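Local coordinates for protein oxygen-independent coproporphyrinogen III oxidase (Escherichia coli, PDB 1OLT) that catalyses the anaerobic oxidative decarboxylation of two propionate groups of coproporphyrinogen III to vinyl groups in haem biosynthesis, using a [4Fe-4S] cluster and S-adenosylmethionine, at residues Tyr347-Val350 with Gly354-Leu357; Gly281-Gly286 with Ala291-Glu296. All blocks are in the same frame, centred on the assembly; numbering follows the deposited sequence.

Interaction 1: residues Tyr347-Val350 with Gly354-Leu357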
ATOM      1  N   TYR A 347     -19.390  12.741   5.340  1.00 13.35           N
ATOM      2  CA  TYR A 347     -20.242  12.999   6.485  1.00 13.37           C
ATOM      3  C   TYR A 347     -21.689  13.078   6.112  1.00 13.37           C
ATOM      4  O   TYR A 347     -22.537  12.442   6.740  1.00 13.07           O
ATOM      5  CB  TYR A 347     -19.862  14.311   7.173  1.00 13.75           C
ATOM      6  CG  TYR A 347     -18.621  14.294   8.012  1.00 12.73           C
ATOM      7  CD1 TYR A 347     -18.198  13.150   8.650  1.00 15.66           C
ATOM      8  CD2 TYR A 347     -17.921  15.447   8.242  1.00 16.14           C
ATOM      9  CE1 TYR A 347     -17.082  13.150   9.455  1.00 18.07           C
ATOM     10  CE2 TYR A 347     -16.736  15.459   9.067  1.00 16.04           C
ATOM     11  CZ  TYR A 347     -16.354  14.327   9.669  1.00 16.29           C
ATOM     12  OH  TYR A 347     -15.284  14.269  10.483  1.00 11.63           O
ATOM     13  N   GLN A 348     -21.985  13.836   5.082  1.00 14.14           N
ATOM     14  CA  GLN A 348     -23.350  14.022   4.646  1.00 14.80           C
ATOM     15  C   GLN A 348     -24.001  12.708   4.214  1.00 14.01           C
ATOM     16  O   GLN A 348     -25.153  12.426   4.588  1.00 11.11           O
ATOM     17  CB  GLN A 348     -23.444  15.092   3.535  1.00 16.10           C
ATOM     18  CG  GLN A 348     -24.869  15.488   3.187  1.00 22.79           C
ATOM     19  CD  GLN A 348     -24.928  16.583   2.080  1.00 30.14           C
ATOM     20  OE1 GLN A 348     -24.181  17.573   2.135  1.00 36.88           O
ATOM     21  NE2 GLN A 348     -25.794  16.397   1.100  1.00 36.20           N
ATOM     22  N   GLN A 349     -23.287  11.883   3.459  1.00 12.78           N
ATOM     23  CA  GLN A 349     -23.913  10.625   3.037  1.00 12.67           C
ATOM     24  C   GLN A 349     -24.031   9.622   4.194  1.00 12.36           C
ATOM     25  O   GLN A 349     -25.031   8.919   4.315  1.00 12.23           O
ATOM     26  CB  GLN A 349     -23.171  10.028   1.834  1.00 12.39           C
ATOM     27  CG  GLN A 349     -24.012   8.986   1.097  1.00 14.26           C
ATOM     28  CD  GLN A 349     -23.255   8.333  -0.085  1.00 17.29           C
ATOM     29  OE1 GLN A 349     -22.645   9.033  -0.844  1.00 18.11           O
ATOM     30  NE2 GLN A 349     -23.349   7.002  -0.234  1.00 15.45           N
ATOM     31  N   VAL A 350     -23.042   9.570   5.093  1.00 12.57           N
ATOM     32  CA  VAL A 350     -23.158   8.665   6.228  1.00 13.67           C
ATOM     33  C   VAL A 350     -24.394   9.072   7.068  1.00 15.28           C
ATOM     34  O   VAL A 350     -25.201   8.226   7.473  1.00 14.66           O
ATOM     35  CB  VAL A 350     -21.916   8.642   7.058  1.00 13.56           C
ATOM     36  CG1 VAL A 350     -22.120   7.983   8.433  1.00 14.02           C
ATOM     37  CG2 VAL A 350     -20.805   7.915   6.310  1.00 14.65           C
ATOM     38  N   GLY A 354     -26.317   6.126   6.076  1.00 14.88           N
ATOM     39  CA  GLY A 354     -25.519   5.173   6.852  1.00 14.60           C
ATOM     40  C   GLY A 354     -24.290   4.587   6.185  1.00 13.85           C
ATOM     41  O   GLY A 354     -23.530   3.820   6.835  1.00 15.07           O
ATOM     42  N   ASN A 355     -24.017   5.013   4.949  1.00 12.93           N
ATOM     43  CA  ASN A 355     -22.798   4.664   4.227  1.00 12.36           C
ATOM     44  C   ASN A 355     -22.338   5.833   3.326  1.00 13.07           C
ATOM     45  O   ASN A 355     -23.069   6.812   3.093  1.00 13.39           O
ATOM     46  CB  ASN A 355     -23.043   3.358   3.365  1.00 12.19           C
ATOM     47  CG  ASN A 355     -23.987   3.574   2.238  1.00 13.11           C
ATOM     48  OD1 ASN A 355     -25.205   3.250   2.329  1.00 17.95           O
ATOM     49  ND2 ASN A 355     -23.495   4.138   1.171  1.00  7.91           N
ATOM     50  N   ALA A 356     -21.138   5.717   2.805  1.00 12.61           N
ATOM     51  CA  ALA A 356     -20.574   6.758   1.972  1.00 12.56           C
ATOM     52  C   ALA A 356     -20.189   6.230   0.597  1.00 12.11           C
ATOM     53  O   ALA A 356     -19.337   6.810  -0.061  1.00 13.23           O
ATOM     54  CB  ALA A 356     -19.359   7.356   2.670  1.00 12.79           C
ATOM     55  N   LEU A 357     -20.823   5.165   0.146  1.00 12.98           N
ATOM     56  CA  LEU A 357     -20.495   4.599  -1.175  1.00 13.55           C
ATOM     57  C   LEU A 357     -20.651   5.644  -2.249  1.00 13.42           C
ATOM     58  O   LEU A 357     -21.725   6.229  -2.414  1.00 13.38           O
ATOM     59  CB  LEU A 357     -21.361   3.378  -1.508  1.00 14.38           C
ATOM     60  CG  LEU A 357     -21.153   2.781  -2.911  1.00 14.61           C
ATOM     61  CD1 LEU A 357     -19.836   2.225  -3.089  1.00 14.56           C
ATOM     62  CD2 LEU A 357     -22.196   1.682  -3.133  1.00 19.55           C
TER
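Gln349 and Val350, in the last turns of helix 343-353, meet the chain as it leaves that helix through Gly354, the first residue to depart from helical angles, a glycine-ended helix C terminus that leads into strand 357-362. Gly354 N donates to Val350 O at 2.8 Å, one further hydrogen bond of the helical pattern. It is a bent bond, 137° at the hydrogen, and the chain then departs with a positive phi that would press any side chain against the preceding carbonyl. The close-fitting part is the Gln349 side chain, laid along the returning segment from Asn355 to Leu357. With CG anti to the backbone N (chi1 -162°) and the chain extended beyond it, its CG comes within 3.1 Å of Asn355 O. Both ends of its amide are engaged: OE1 accepts from Gln340 NE2, while NE2 donates to the first residue of the strand. The two bonds fix the rotation of the amide and bridge the strand's start to the residue just after strand 335-339. An alanine in place of Gln349 is likely to leave Leu357 O and Gln340 NE2 without this shared mate and the returning backbone less firmly held. Packing is looser on the buried apolar side, where Val350 CG2 stands 4.0 Å from the methyl CB of Ala356 and Gln91 of helix 80-96 packs on Val350. Exposed Gln348, pointing away from the loop, marks the solvent side. The NE2 to Leu357 O bond measures 2.8 Å and is nearly straight at 161°, the oxygen lying almost in the plane of the Gln349 amide.

Interaction 2: residues Gly281-Gly286 with Ala291-Glu296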
ATOM      1  N   GLY A 281      21.241  -7.222   4.377  1.00 11.12           N
ATOM      2  CA  GLY A 281      20.421  -8.371   4.672  1.00 11.84           C
ATOM      3  C   GLY A 281      18.978  -8.208   4.302  1.00 13.61           C
ATOM      4  O   GLY A 281      18.166  -8.937   4.783  1.00 14.40           O
ATOM      5  N   TYR A 282      18.638  -7.237   3.472  1.00 14.35           N
ATOM      6  CA  TYR A 282      17.246  -7.126   3.004  1.00 15.53           C
ATOM      7  C   TYR A 282      17.063  -7.698   1.542  1.00 18.31           C
ATOM      8  O   TYR A 282      17.846  -7.394   0.633  1.00 21.26           O
ATOM      9  CB  TYR A 282      16.776  -5.707   3.061  1.00 15.35           C
ATOM     10  CG  TYR A 282      16.760  -5.093   4.439  1.00 13.90           C
ATOM     11  CD1 TYR A 282      15.724  -5.348   5.325  1.00 13.77           C
ATOM     12  CD2 TYR A 282      17.840  -4.302   4.877  1.00 13.43           C
ATOM     13  CE1 TYR A 282      15.732  -4.782   6.623  1.00 13.77           C
ATOM     14  CE2 TYR A 282      17.863  -3.724   6.121  1.00 11.54           C
ATOM     15  CZ  TYR A 282      16.809  -3.975   7.014  1.00 12.50           C
ATOM     16  OH  TYR A 282      16.848  -3.363   8.247  1.00 12.57           O
ATOM     17  N   GLN A 283      16.082  -8.565   1.349  1.00 18.15           N
ATOM     18  CA  GLN A 283      15.672  -8.988  -0.006  1.00 18.63           C
ATOM     19  C   GLN A 283      14.807  -7.899  -0.664  1.00 16.75           C
ATOM     20  O   GLN A 283      13.855  -7.385  -0.033  1.00 14.23           O
ATOM     21  CB  GLN A 283      14.851 -10.273   0.123  1.00 19.04           C
ATOM     22  CG  GLN A 283      14.931 -11.222  -1.031  1.00 25.34           C
ATOM     23  CD  GLN A 283      14.106 -12.490  -0.770  1.00 31.13           C
ATOM     24  OE1 GLN A 283      14.269 -13.154   0.264  1.00 33.13           O
ATOM     25  NE2 GLN A 283      13.193 -12.797  -1.683  1.00 35.32           N
ATOM     26  N   PHE A 284      15.120  -7.525  -1.901  1.00 15.82           N
ATOM     27  CA  PHE A 284      14.187  -6.690  -2.702  1.00 16.33           C
ATOM     28  C   PHE A 284      12.963  -7.581  -3.106  1.00 15.73           C
ATOM     29  O   PHE A 284      13.110  -8.500  -3.896  1.00 15.19           O
ATOM     30  CB  PHE A 284      14.886  -6.102  -3.943  1.00 16.72           C
ATOM     31  CG  PHE A 284      13.990  -5.194  -4.797  1.00 19.14           C
ATOM     32  CD1 PHE A 284      13.059  -4.348  -4.223  1.00 21.40           C
ATOM     33  CD2 PHE A 284      14.120  -5.194  -6.175  1.00 24.35           C
ATOM     34  CE1 PHE A 284      12.246  -3.544  -4.977  1.00 22.94           C
ATOM     35  CE2 PHE A 284      13.336  -4.393  -6.973  1.00 24.78           C
ATOM     36  CZ  PHE A 284      12.388  -3.552  -6.385  1.00 25.11           C
ATOM     37  N   ILE A 285      11.799  -7.334  -2.525  1.00 14.62           N
ATOM     38  CA  ILE A 285      10.597  -8.125  -2.794  1.00 15.08           C
ATOM     39  C   ILE A 285      10.005  -7.688  -4.150  1.00 16.25           C
ATOM     40  O   ILE A 285       9.706  -8.513  -5.011  1.00 18.14           O
ATOM     41  CB  ILE A 285       9.527  -7.950  -1.712  1.00 14.98           C
ATOM     42  CG1 ILE A 285      10.077  -8.253  -0.313  1.00 15.79           C
ATOM     43  CG2 ILE A 285       8.312  -8.852  -2.029  1.00 16.23           C
ATOM     44  CD1 ILE A 285      10.700  -9.644  -0.186  1.00 14.32           C
ATOM     45  N   GLY A 286       9.886  -6.415  -4.327  1.00 16.68           N
ATOM     46  CA  GLY A 286       9.378  -5.858  -5.538  1.00 18.51           C
ATOM     47  C   GLY A 286       8.783  -4.510  -5.322  1.00 19.62           C
ATOM     48  O   GLY A 286       8.415  -4.114  -4.183  1.00 19.72           O
ATOM     49  N   ALA A 291      12.433  -6.570   2.412  1.00 13.06           N
ATOM     50  CA  ALA A 291      12.192  -7.316   3.614  1.00 13.94           C
ATOM     51  C   ALA A 291      13.290  -8.420   3.776  1.00 16.35           C
ATOM     52  O   ALA A 291      13.920  -8.829   2.827  1.00 14.89           O
ATOM     53  CB  ALA A 291      10.850  -7.949   3.574  1.00 13.91           C
ATOM     54  N   ARG A 292      13.496  -8.858   5.005  0.50 16.97           N
ATOM     55  CA  ARG A 292      14.496  -9.876   5.302  0.50 18.91           C
ATOM     56  C   ARG A 292      14.194 -11.263   4.614  0.50 19.66           C
ATOM     57  O   ARG A 292      13.035 -11.635   4.436  0.50 20.11           O
ATOM     58  CB  ARG A 292      14.561 -10.056   6.819  0.50 18.88           C
ATOM     59  CG  ARG A 292      14.960  -8.789   7.589  0.50 18.36           C
ATOM     60  CD  ARG A 292      15.157  -9.041   9.070  0.50 20.58           C
ATOM     61  NE  ARG A 292      14.836  -7.861   9.888  0.50 22.04           N
ATOM     62  CZ  ARG A 292      15.172  -7.717  11.181  0.50 22.92           C
ATOM     63  NH1 ARG A 292      15.859  -8.683  11.829  0.50 24.24           N
ATOM     64  NH2 ARG A 292      14.838  -6.601  11.824  0.50 20.59           N
ATOM     65  N   PRO A 293      15.219 -12.015   4.211  1.00 20.87           N
ATOM     66  CA  PRO A 293      14.984 -13.332   3.569  1.00 21.66           C
ATOM     67  C   PRO A 293      14.017 -14.278   4.264  1.00 22.32           C
ATOM     68  O   PRO A 293      13.385 -15.026   3.531  1.00 22.44           O
ATOM     69  CB  PRO A 293      16.351 -13.962   3.520  1.00 21.60           C
ATOM     70  CG  PRO A 293      17.243 -12.841   3.357  1.00 21.82           C
ATOM     71  CD  PRO A 293      16.659 -11.730   4.283  1.00 20.77           C
ATOM     72  N   ASP A 294      13.885 -14.194   5.589  0.70 22.19           N
ATOM     73  CA  ASP A 294      12.999 -15.065   6.322  0.70 23.06           C
ATOM     74  C   ASP A 294      11.647 -14.437   6.660  0.70 22.41           C
ATOM     75  O   ASP A 294      10.804 -15.073   7.320  0.70 22.55           O
ATOM     76  CB  ASP A 294      13.670 -15.558   7.617  0.70 24.09           C
ATOM     77  CG  ASP A 294      14.197 -14.411   8.511  0.70 26.27           C
ATOM     78  OD1 ASP A 294      14.214 -13.227   8.061  0.70 22.72           O
ATOM     79  OD2 ASP A 294      14.651 -14.652   9.680  0.70 29.80           O
ATOM     80  N   ASP A 295      11.412 -13.237   6.151  1.00 21.53           N
ATOM     81  CA  ASP A 295      10.157 -12.520   6.376  1.00 20.98           C
ATOM     82  C   ASP A 295       9.098 -13.364   5.705  1.00 20.80           C
ATOM     83  O   ASP A 295       9.363 -13.982   4.653  1.00 20.70           O
ATOM     84  CB  ASP A 295      10.216 -11.141   5.716  1.00 21.34           C
ATOM     85  CG  ASP A 295       9.030 -10.260   6.092  1.00 21.14           C
ATOM     86  OD1 ASP A 295       7.908 -10.548   5.634  1.00 20.14           O
ATOM     87  OD2 ASP A 295       9.112  -9.276   6.816  1.00 21.83           O
ATOM     88  N   GLU A 296       7.926 -13.423   6.313  1.00 21.72           N
ATOM     89  CA  GLU A 296       6.770 -14.141   5.761  1.00 22.59           C
ATOM     90  C   GLU A 296       6.545 -13.769   4.267  1.00 22.09           C
ATOM     91  O   GLU A 296       6.194 -14.607   3.464  1.00 21.46           O
ATOM     92  CB  GLU A 296       5.515 -13.847   6.607  1.00 22.81           C
ATOM     93  CG  GLU A 296       5.136 -12.359   6.565  1.00 26.09           C
ATOM     94  CD  GLU A 296       3.787 -12.020   7.173  1.00 31.62           C
ATOM     95  OE1 GLU A 296       3.305 -12.862   8.005  1.00 31.50           O
ATOM     96  OE2 GLU A 296       3.207 -10.892   6.790  1.00 31.74           O
TER
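Ala291 pairs with Gln283 at the mouth of a short antiparallel hairpin, strands 283-286 and 289-291, at the end of the mixed sheet of the radical SAM domain. They form a hydrogen-bonded pair: Ala291 N gives a straight bond of 2.9 Å to Gln283 O, in the carbonyl plane, and Gln283 N returns one of 2.6 Å to Ala291 O, more bent at 135°. The Ala291 methyl meets Ile285 CG1 at 4.0 Å, beside helix 296-303, which packs on Ile285 through Ala298. Nearer the hairpin's tip, Ile285 and Gly286 together face His289 in a classic beta bulge.

At Arg292 the chain leaves the strand. Its side chain runs beside Tyr282, both pointing the same way, with CG 4.2 Å from ring atom CD1. Each polar end finds its partner just ahead of strand 236-241: in the conformer given, the guanidinium forms a salt bridge with Asp235, and the Tyr282 hydroxyl hydrogen-bonds to Pro234 O.

Pro293 turns its ring to the other strand's entrance, with CD 3.2 Å from Gly281 O, where the Schellman motif ends helix 263-279. Gln283, extended beyond CG, brings its OE1 to 3.4 Å from Pro293 CA. A type I turn from Arg292 to Asp295 follows, closed by Asp295 N bonding to Arg292 O. Asp295 is the N-cap of the next helix, its OD1 accepting from Leu297 N and also meeting Arg236, which Glu296 shares. Across the hairpin itself, then, two backbone hydrogen bonds and van der Waals contacts do the joining, whereas Arg292, Asp295 and Glu296 find charged partners beyond it, which probably ties the turn to the region around strand 236-241.

From the N terminus, interaction 2 comes first: after helix 263-279, it brings 281-286 against 291-296, closes the short hairpin and leads straight into helix 296-303. After that helix and several short strands, the chain reaches helix 343-353, where interaction 1 closes a second short loop, 347-350 with 354-357, on the way into strand 357-362. The two follow in series, neither nesting nor crossing, and lie on opposite sides of the chain's centre, their own centres about 40 Å apart. One joins the hairpin edge of the sheet to the adjoining helices; the other ties a helix end to the strand that follows it.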